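Local structure of endonuclease 8-like L720 (Acanthamoeba polyphaga mimivirus, 4MB7) at residues 5-10 / 142-147; 157-162 / 168-173; 189-194 / 212-217. The protein is an endonuclease VIII-like protein of the Fpg/Nei family, with a β-sheet-rich N-terminal part, a helical H2TH domain and a C-terminal zinc-binding region. All coordinates share one frame; numbering follows the deposited sequence. Where two conformers were deposited one is given.

In the fold
The three contacts follow one another along the chain. Contact 1, about 9 Å from the chain centre to its own, joins helix 5-13 to the loop before helix 148-161, and is partly buried and polar. Contacts 2 and 3 have centres about 15 Å apart: contact 2 is buried and built round the F170 ring, without hydrogen bonds between its segments, whereas contact 3 is a partly buried salt bridge and serine hydrogen bond sharing one carboxylate oxygen. They involve successive helices, 167-171 and 182-191, and L189 packs on T168 and L171 between them. F146 of contact 1 touches K216 of contact 3, whereas contacts 1 and 2 stay about 11 Å apart at their nearest atoms.

Contact 1 (5-10 / 142-147). With SO4 (sulfate ion), chain C.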
loop_
_atom_site.group_PDB
_atom_site.type_symbol
_atom_site.label_atom_id
_atom_site.label_comp_id
_atom_site.label_asym_id
_atom_site.label_seq_id
_atom_site.Cartn_x
_atom_site.Cartn_y
_atom_site.Cartn_z
ATOM N N ARG A 5 -2.978 -0.642 -6.197
ATOM C CA ARG A 5 -3.515 -1.991 -6.011
ATOM C C ARG A 5 -4.240 -2.150 -4.671
ATOM O O ARG A 5 -5.193 -2.922 -4.562
ATOM C CB ARG A 5 -2.405 -3.038 -6.151
ATOM C CG ARG A 5 -2.865 -4.482 -5.991
ATOM C CD ARG A 5 -4.012 -4.824 -6.932
ATOM N NE ARG A 5 -3.716 -4.479 -8.320
ATOM C CZ ARG A 5 -4.460 -4.848 -9.358
ATOM N NH1 ARG A 5 -5.547 -5.585 -9.169
ATOM N NH2 ARG A 5 -4.114 -4.486 -10.586
ATOM N N ILE A 6 -3.790 -1.417 -3.657
ATOM C CA ILE A 6 -4.447 -1.455 -2.354
ATOM C C ILE A 6 -5.856 -0.869 -2.450
ATOM O O ILE A 6 -6.816 -1.454 -1.944
ATOM C CB ILE A 6 -3.633 -0.715 -1.271
ATOM C CG1 ILE A 6 -2.310 -1.434 -1.006
ATOM C CG2 ILE A 6 -4.423 -0.618 0.019
ATOM C CD1 ILE A 6 -1.139 -0.851 -1.749
ATOM N N ARG A 7 -5.973 0.283 -3.107
ATOM C CA ARG A 7 -7.274 0.903 -3.343
ATOM C C ARG A 7 -8.186 -0.018 -4.145
ATOM O O ARG A 7 -9.369 -0.170 -3.828
ATOM C CB ARG A 7 -7.118 2.235 -4.082
ATOM C CG ARG A 7 -8.436 2.792 -4.601
ATOM C CD ARG A 7 -8.263 4.161 -5.231
ATOM N NE ARG A 7 -9.435 4.549 -6.011
ATOM C CZ ARG A 7 -9.818 5.805 -6.213
ATOM N NH1 ARG A 7 -9.129 6.806 -5.682
ATOM N NH2 ARG A 7 -10.897 6.060 -6.941
ATOM N N ILE A 8 -7.625 -0.630 -5.181
ATOM C CA ILE A 8 -8.368 -1.556 -6.034
ATOM C C ILE A 8 -8.924 -2.731 -5.231
ATOM O O ILE A 8 -10.083 -3.117 -5.398
ATOM C CB ILE A 8 -7.484 -2.070 -7.193
ATOM C CG1 ILE A 8 -7.195 -0.933 -8.178
ATOM C CG2 ILE A 8 -8.150 -3.237 -7.907
ATOM C CD1 ILE A 8 -6.142 -1.267 -9.216
ATOM N N THR A 9 -8.092 -3.291 -4.358
ATOM C CA THR A 9 -8.513 -4.391 -3.495
ATOM C C THR A 9 -9.627 -3.928 -2.564
ATOM O O THR A 9 -10.628 -4.621 -2.385
ATOM C CB THR A 9 -7.336 -4.927 -2.659
ATOM O OG1 THR A 9 -6.302 -5.389 -3.533
ATOM C CG2 THR A 9 -7.788 -6.079 -1.760
ATOM N N TYR A 10 -9.444 -2.744 -1.990
ATOM C CA TYR A 10 -10.445 -2.128 -1.126
ATOM C C TYR A 10 -11.790 -1.952 -1.831
ATOM O O TYR A 10 -12.839 -2.282 -1.277
ATOM C CB TYR A 10 -9.930 -0.780 -0.610
ATOM C CG TYR A 10 -11.009 0.171 -0.145
ATOM C CD1 TYR A 10 -11.656 -0.020 1.068
ATOM C CD2 TYR A 10 -11.367 1.273 -0.913
ATOM C CE1 TYR A 10 -12.641 0.852 1.498
ATOM C CE2 TYR A 10 -12.348 2.150 -0.491
ATOM C CZ TYR A 10 -12.982 1.935 0.715
ATOM O OH TYR A 10 -13.958 2.806 1.140
ATOM N N SER A 142 -3.102 7.726 -3.725
ATOM C CA SER A 142 -4.162 7.011 -4.430
ATOM C C SER A 142 -5.498 7.061 -3.690
ATOM O O SER A 142 -6.517 6.613 -4.212
ATOM C CB SER A 142 -3.764 5.552 -4.661
ATOM O OG SER A 142 -3.828 4.814 -3.454
ATOM N N ASN A 143 -5.490 7.598 -2.475
ATOM C CA ASN A 143 -6.685 7.607 -1.638
ATOM C C ASN A 143 -7.593 8.796 -1.943
ATOM O O ASN A 143 -7.118 9.906 -2.161
ATOM C CB ASN A 143 -6.292 7.620 -0.160
ATOM C CG ASN A 143 -7.420 7.184 0.751
ATOM O OD1 ASN A 143 -8.405 7.899 0.927
ATOM N ND2 ASN A 143 -7.274 6.006 1.351
ATOM N N ASN A 144 -8.900 8.560 -1.953
ATOM C CA ASN A 144 -9.865 9.628 -2.203
ATOM C C ASN A 144 -9.880 10.701 -1.112
ATOM O O ASN A 144 -10.439 11.777 -1.299
ATOM C CB ASN A 144 -11.270 9.055 -2.403
ATOM C CG ASN A 144 -11.463 8.454 -3.781
ATOM O OD1 ASN A 144 -10.990 8.999 -4.779
ATOM N ND2 ASN A 144 -12.159 7.325 -3.843
ATOM N N ARG A 145 -9.263 10.405 0.027
ATOM C CA ARG A 145 -9.164 11.386 1.100
ATOM C C ARG A 145 -7.858 12.175 1.035
ATOM O O ARG A 145 -7.545 12.939 1.947
ATOM C CB ARG A 145 -9.318 10.718 2.469
ATOM C CG ARG A 145 -10.738 10.275 2.782
ATOM C CD ARG A 145 -10.908 9.964 4.260
ATOM N N PHE A 146 -7.104 11.985 -0.045
ATOM C CA PHE A 146 -5.846 12.704 -0.238
ATOM C C PHE A 146 -6.050 14.211 -0.141
ATOM O O PHE A 146 -6.935 14.772 -0.786
ATOM C CB PHE A 146 -5.203 12.347 -1.583
ATOM C CG PHE A 146 -3.940 13.114 -1.873
ATOM C CD1 PHE A 146 -2.749 12.775 -1.250
ATOM C CD2 PHE A 146 -3.942 14.168 -2.773
ATOM C CE1 PHE A 146 -1.585 13.477 -1.513
ATOM C CE2 PHE A 146 -2.783 14.873 -3.043
ATOM C CZ PHE A 146 -1.601 14.526 -2.411
ATOM N N ASP A 147 -5.231 14.853 0.685
ATOM C CA ASP A 147 -5.321 16.288 0.912
ATOM C C ASP A 147 -4.030 16.943 0.438
ATOM O O ASP A 147 -3.007 16.878 1.121
ATOM C CB ASP A 147 -5.560 16.569 2.400
ATOM C CG ASP A 147 -5.889 18.025 2.685
ATOM O OD1 ASP A 147 -5.157 18.918 2.208
ATOM O OD2 ASP A 147 -6.886 18.276 3.393
HETATM S S SO4 C . -6.970 -6.993 -12.612
HETATM O O1 SO4 C . -7.912 -6.768 -13.724
HETATM O O2 SO4 C . -6.559 -8.408 -12.636
HETATM O O3 SO4 C . -5.785 -6.138 -12.822
HETATM O O4 SO4 C . -7.629 -6.700 -11.331
HETATM O O HOH W 1 -3.573 2.134 -3.274
#
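R7 reaches from helix 5-13 to the loop 142-147, where its NH1 is held by S142 and N144. The S142 carbonyl oxygen lies at the edge of the guanidinium and almost in its plane; R7 NH1 donates to it over 3.0 Å with a nearly straight bond (N-H...O 167°). The same oxygen also lies 3.2 Å from R7 CD, alongside the last methylene. N144 OD1 takes a second, weak bond from R7 NH1, also 3.0 Å but bent. The N144 amide is turned 69° from the guanidinium plane and brings ND2 over one face, offset toward the rim. R7 reaches this far because its chain is extended from CG to NE and leaves the backbone with CG opposite the amide nitrogen (chi1 169°). E11 forms a salt bridge with R7 NE, and Y223 of helix 205-230 makes a cation-pi contact with the same arginine.

The loop leads into helix 148-161 of the H2TH region, so the contact joins N-terminal helix 5-13 to that helical part of the Fpg/Nei fold. N143 to F146 form a type I turn, and N143 OD1 accepts from R145 N at 2.8 Å, an Asx turn. S142 makes a second link to the helix: a water accepts from the backbone N of R7 (3.0 Å) and donates to S142 OG at 2.7 Å, while D140 also hydrogen-bonds that hydroxyl. Elsewhere on the helix, R5 donates from NH1 and NH2 to two oxygens of a sulfate ion, probably from the crystallisation liquor, which R229 and K12 also bind.

Contact 2 (157-162 / 168-173)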
loop_
_atom_site.group_PDB
_atom_site.type_symbol
_atom_site.label_atom_id
_atom_site.label_comp_id
_atom_site.label_asym_id
_atom_site.label_seq_id
_atom_site.Cartn_x
_atom_site.Cartn_y
_atom_site.Cartn_z
ATOM N N ASN A 157 8.328 18.965 5.946
ATOM C CA ASN A 157 8.954 18.562 7.200
ATOM C C ASN A 157 9.871 17.359 7.012
ATOM O O ASN A 157 10.970 17.315 7.564
ATOM C CB ASN A 157 7.899 18.264 8.268
ATOM C CG ASN A 157 7.245 19.520 8.808
ATOM O OD1 ASN A 157 7.844 20.595 8.806
ATOM N ND2 ASN A 157 6.010 19.390 9.281
ATOM N N GLY A 158 9.417 16.391 6.222
ATOM C CA GLY A 158 10.184 15.184 5.970
ATOM C C GLY A 158 11.444 15.426 5.163
ATOM O O GLY A 158 12.445 14.727 5.336
ATOM N N ILE A 159 11.392 16.411 4.273
ATOM C CA ILE A 159 12.553 16.783 3.471
ATOM C C ILE A 159 13.662 17.332 4.366
ATOM O O ILE A 159 14.843 17.048 4.158
ATOM C CB ILE A 159 12.170 17.809 2.379
ATOM C CG1 ILE A 159 11.252 17.156 1.343
ATOM C CG2 ILE A 159 13.411 18.375 1.698
ATOM C CD1 ILE A 159 10.732 18.111 0.287
ATOM N N ASN A 160 13.272 18.101 5.377
ATOM C CA ASN A 160 14.225 18.656 6.331
ATOM C C ASN A 160 14.783 17.595 7.276
ATOM O O ASN A 160 15.954 17.639 7.650
ATOM C CB ASN A 160 13.581 19.787 7.134
ATOM N N ILE A 161 13.937 16.641 7.656
ATOM C CA ILE A 161 14.331 15.580 8.578
ATOM C C ILE A 161 15.238 14.543 7.914
ATOM O O ILE A 161 16.269 14.161 8.469
ATOM C CB ILE A 161 13.095 14.877 9.185
ATOM C CG1 ILE A 161 12.320 15.845 10.081
ATOM C CG2 ILE A 161 13.506 13.645 9.972
ATOM C CD1 ILE A 161 11.085 15.238 10.717
ATOM N N HIS A 162 14.856 14.097 6.721
ATOM C CA HIS A 162 15.601 13.059 6.014
ATOM C C HIS A 162 16.488 13.633 4.913
ATOM O O HIS A 162 16.645 13.029 3.851
ATOM C CB HIS A 162 14.637 12.031 5.419
ATOM C CG HIS A 162 13.801 11.325 6.440
ATOM N ND1 HIS A 162 14.108 10.066 6.910
ATOM C CD2 HIS A 162 12.672 11.701 7.083
ATOM C CE1 HIS A 162 13.202 9.696 7.798
ATOM N NE2 HIS A 162 12.320 10.671 7.922
ATOM N N THR A 168 15.712 7.555 -3.257
ATOM C CA THR A 168 15.004 6.276 -3.296
ATOM C C THR A 168 14.519 5.856 -1.906
ATOM O O THR A 168 13.382 5.410 -1.746
ATOM C CB THR A 168 15.870 5.154 -3.911
ATOM O OG1 THR A 168 15.930 5.319 -5.332
ATOM C CG2 THR A 168 15.282 3.781 -3.602
ATOM N N ASP A 169 15.371 6.031 -0.904
ATOM C CA ASP A 169 15.029 5.719 0.474
ATOM C C ASP A 169 13.881 6.583 0.956
ATOM O O ASP A 169 12.989 6.106 1.630
ATOM C CB ASP A 169 16.227 5.936 1.398
ATOM C CG ASP A 169 17.140 4.729 1.475
ATOM O OD1 ASP A 169 16.812 3.674 0.896
ATOM O OD2 ASP A 169 18.201 4.839 2.126
ATOM N N PHE A 170 13.912 7.860 0.602
ATOM C CA PHE A 170 12.886 8.802 1.033
ATOM C C PHE A 170 11.543 8.545 0.349
ATOM O O PHE A 170 10.490 8.681 0.971
ATOM C CB PHE A 170 13.345 10.243 0.799
ATOM C CG PHE A 170 12.399 11.276 1.339
ATOM C CD1 PHE A 170 12.060 11.290 2.681
ATOM C CD2 PHE A 170 11.859 12.242 0.507
ATOM C CE1 PHE A 170 11.193 12.241 3.183
ATOM C CE2 PHE A 170 10.993 13.198 1.003
ATOM C CZ PHE A 170 10.659 13.198 2.342
ATOM N N LEU A 171 11.583 8.167 -0.926
ATOM C CA LEU A 171 10.361 7.892 -1.678
ATOM C C LEU A 171 9.666 6.628 -1.183
ATOM O O LEU A 171 8.480 6.422 -1.439
ATOM C CB LEU A 171 10.655 7.766 -3.174
ATOM C CG LEU A 171 11.046 9.047 -3.914
ATOM C CD1 LEU A 171 11.227 8.760 -5.393
ATOM C CD2 LEU A 171 10.008 10.138 -3.696
ATOM N N LEU A 172 10.413 5.785 -0.478
ATOM C CA LEU A 172 9.875 4.540 0.056
ATOM C C LEU A 172 9.481 4.673 1.525
ATOM O O LEU A 172 9.015 3.713 2.139
ATOM C CB LEU A 172 10.886 3.409 -0.122
ATOM C CG LEU A 172 11.123 2.952 -1.561
ATOM C CD1 LEU A 172 12.353 2.064 -1.650
ATOM C CD2 LEU A 172 9.895 2.226 -2.087
ATOM N N ASP A 173 9.671 5.865 2.083
ATOM C CA ASP A 173 9.277 6.139 3.460
ATOM C C ASP A 173 7.755 6.156 3.556
ATOM O O ASP A 173 7.097 7.005 2.953
ATOM C CB ASP A 173 9.860 7.478 3.923
ATOM C CG ASP A 173 9.776 7.669 5.429
ATOM O OD1 ASP A 173 10.808 8.025 6.038
ATOM O OD2 ASP A 173 8.686 7.477 6.005
#
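The H2TH motif of the Fpg/Nei fold has its first helix here, the short 167-171, and this contact packs the end of that helix against the end of the preceding helix 148-161. F170 carries it. Chi1 of -174° swings the ring away from its own amide nitrogen and across to the last turn of 148-161, where it comes up against the backbone at G158, which has no side chain to keep it off: F170 CE1 comes within 3.5 Å of G158 O. On another part of the ring, F170 CE2 lies 4.0 Å from I159 CG1, the two side chains crossing at about a right angle. H162, just past the helix end, closes in with its CB 3.8 Å from F170 CD1, and the two rings meet obliquely, their planes at 36°. F177 packs edge-to-face on F170.

D173, in the turn after helix 167-171, sets its OD1 over one face of the H162 imidazole, 3.4 Å from CE1, with carboxylate and ring planes 81° apart. Its other oxygen, OD2, accepts from the backbone N of E175. No hydrogen bond crosses between the two segments: the contact rests on ring packing against backbone and aliphatic groups, and on a carboxylate oxygen over the imidazole, which would tend to favour a positively charged H162.

Contact 3 (189-194 / 212-217); sequences LYDCKI and CNSLKK
D191 meets S214 and K217 with a single carboxylate oxygen, OD2, which accepts from both. S214 OG donates to D191 OD2 at 2.9 Å, meeting the oxygen's anti lone pair, the one away from OD1. K217 NZ arrives 2.9 Å from D191 OD2 from above the carboxylate plane, 50° out of it, making a hydrogen-bonded salt bridge. The two donors thus use different approaches to one atom, while OD1 is engaged by R240 in another salt bridge. Two basic partners would probably keep this aspartate ionised.

D191 sends its carboxylate toward helix 205-230, its CG standing opposite its own amide nitrogen. In S214 a chi1 of 177° likewise puts OG opposite the backbone N, on the side of D191. K217 leaves helix 205-230 toward D191; bends at chi2 (-108°, away from the staggered positions) and chi3 steer NZ over the D191 carboxylate. Its CE follows close behind the ammonium, 3.4 Å from D191 OD2. S214 and K217 lie three residues apart on one helix, so both face the aspartate. The S214 hydroxyl passes close to the aspartate's methylene, OG to D191 CB being 3.3 Å, and S214 CB packs on C192 SG at 3.6 Å.

D191 is the last residue of helix 182-191, which ends in a Schellman motif: I194 N bonds back to L189 O, and the N of K193, a residue with positive phi, to Y190 O. The C-terminal end of this second H2TH helix lies against the first half of helix 205-230. On another side, L189 packs on helix 167-171, while C212 touches helix 148-161, and the D191 side chain lies about 12 Å from the bound zinc.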
loop_
_atom_site.group_PDB
_atom_site.type_symbol
_atom_site.label_atom_id
_atom_site.label_comp_id
_atom_site.label_asym_id
_atom_site.label_seq_id
_atom_site.Cartn_x
_atom_site.Cartn_y
_atom_site.Cartn_z
ATOM N N LEU A 189 11.364 8.485 -10.752
ATOM C CA LEU A 189 12.710 9.044 -10.799
ATOM C C LEU A 189 13.230 9.155 -12.228
ATOM O O LEU A 189 13.912 10.121 -12.571
ATOM C CB LEU A 189 13.669 8.230 -9.929
ATOM C CG LEU A 189 13.563 8.505 -8.427
ATOM C CD1 LEU A 189 14.425 7.538 -7.632
ATOM C CD2 LEU A 189 13.942 9.946 -8.115
ATOM N N TYR A 190 12.902 8.174 -13.065
ATOM C CA TYR A 190 13.281 8.245 -14.470
ATOM C C TYR A 190 12.489 9.323 -15.199
ATOM O O TYR A 190 13.027 10.043 -16.036
ATOM C CB TYR A 190 13.093 6.905 -15.183
ATOM C CG TYR A 190 13.351 7.027 -16.666
ATOM C CD1 TYR A 190 14.647 7.130 -17.154
ATOM C CD2 TYR A 190 12.302 7.075 -17.577
ATOM C CE1 TYR A 190 14.895 7.262 -18.503
ATOM C CE2 TYR A 190 12.541 7.207 -18.934
ATOM C CZ TYR A 190 13.842 7.300 -19.389
ATOM O OH TYR A 190 14.098 7.430 -20.735
ATOM N N ASP A 191 11.204 9.416 -14.875
ATOM C CA ASP A 191 10.312 10.391 -15.495
ATOM C C ASP A 191 10.789 11.820 -15.224
ATOM O O ASP A 191 10.568 12.722 -16.032
ATOM C CB ASP A 191 8.889 10.197 -14.966
ATOM C CG ASP A 191 7.845 10.899 -15.812
ATOM O OD1 ASP A 191 8.093 11.113 -17.016
ATOM O OD2 ASP A 191 6.767 11.224 -15.271
ATOM N N CYS A 192 11.450 12.012 -14.087
ATOM C CA CYS A 192 11.917 13.331 -13.682
ATOM C C CYS A 192 13.425 13.496 -13.857
ATOM O O CYS A 192 13.993 14.498 -13.426
ATOM C CB CYS A 192 11.532 13.609 -12.229
ATOM S SG CYS A 192 9.757 13.513 -11.905
ATOM N N LYS A 193 14.061 12.508 -14.483
ATOM C CA LYS A 193 15.496 12.549 -14.767
ATOM C C LYS A 193 16.337 12.788 -13.517
ATOM O O LYS A 193 17.302 13.551 -13.541
ATOM C CB LYS A 193 15.802 13.609 -15.832
ATOM C CG LYS A 193 15.263 13.264 -17.211
ATOM C CD LYS A 193 15.273 14.470 -18.140
ATOM C CE LYS A 193 16.670 15.050 -18.291
ATOM N NZ LYS A 193 17.636 14.076 -18.876
ATOM N N ILE A 194 15.963 12.134 -12.423
ATOM C CA ILE A 194 16.682 12.277 -11.163
ATOM C C ILE A 194 17.408 10.985 -10.806
ATOM O O ILE A 194 16.818 9.905 -10.824
ATOM C CB ILE A 194 15.729 12.658 -10.013
ATOM C CG1 ILE A 194 15.046 13.994 -10.310
ATOM C CG2 ILE A 194 16.480 12.721 -8.688
ATOM C CD1 ILE A 194 14.106 14.452 -9.219
ATOM N N CYS A 212 6.385 14.522 -7.186
ATOM C CA CYS A 212 5.040 14.273 -6.679
ATOM C C CYS A 212 4.021 14.195 -7.809
ATOM O O CYS A 212 3.127 13.352 -7.788
ATOM C CB CYS A 212 4.635 15.347 -5.670
ATOM S SG CYS A 212 5.640 15.350 -4.171
ATOM N N ASN A 213 4.158 15.076 -8.794
ATOM C CA ASN A 213 3.277 15.050 -9.955
ATOM C C ASN A 213 3.464 13.770 -10.761
ATOM O O ASN A 213 2.497 13.181 -11.244
ATOM C CB ASN A 213 3.507 16.273 -10.845
ATOM C CG ASN A 213 3.009 17.561 -10.208
ATOM O OD1 ASN A 213 3.778 18.489 -9.974
ATOM N ND2 ASN A 213 1.715 17.621 -9.933
ATOM N N SER A 214 4.715 13.343 -10.892
ATOM C CA SER A 214 5.043 12.123 -11.616
ATOM C C SER A 214 4.466 10.897 -10.920
ATOM O O SER A 214 3.883 10.027 -11.565
ATOM C CB SER A 214 6.559 11.976 -11.758
ATOM O OG SER A 214 6.892 10.759 -12.403
ATOM N N LEU A 215 4.636 10.836 -9.602
ATOM C CA LEU A 215 4.111 9.727 -8.811
ATOM C C LEU A 215 2.603 9.590 -8.982
ATOM O O LEU A 215 2.096 8.501 -9.251
ATOM C CB LEU A 215 4.460 9.909 -7.331
ATOM C CG LEU A 215 5.897 9.595 -6.917
ATOM C CD1 LEU A 215 6.163 10.086 -5.504
ATOM C CD2 LEU A 215 6.166 8.100 -7.023
ATOM N N LYS A 216 1.891 10.704 -8.849
ATOM C CA LYS A 216 0.438 10.670 -8.964
ATOM C C LYS A 216 -0.009 10.334 -10.384
ATOM O O LYS A 216 -1.023 9.659 -10.573
ATOM C CB LYS A 216 -0.189 11.983 -8.491
ATOM C CG LYS A 216 -1.691 11.887 -8.266
ATOM C CD LYS A 216 -2.226 13.077 -7.489
ATOM C CE LYS A 216 -3.691 12.876 -7.128
ATOM N NZ LYS A 216 -4.257 14.050 -6.406
ATOM N N LYS A 217 0.755 10.784 -11.377
ATOM C CA LYS A 217 0.436 10.508 -12.775
ATOM C C LYS A 217 0.518 9.015 -13.084
ATOM O O LYS A 217 -0.377 8.455 -13.715
ATOM C CB LYS A 217 1.371 11.289 -13.700
ATOM C CG LYS A 217 1.028 11.173 -15.176
ATOM C CD LYS A 217 2.036 10.312 -15.919
ATOM C CE LYS A 217 3.439 10.874 -15.789
ATOM N NZ LYS A 217 4.427 10.083 -16.572
#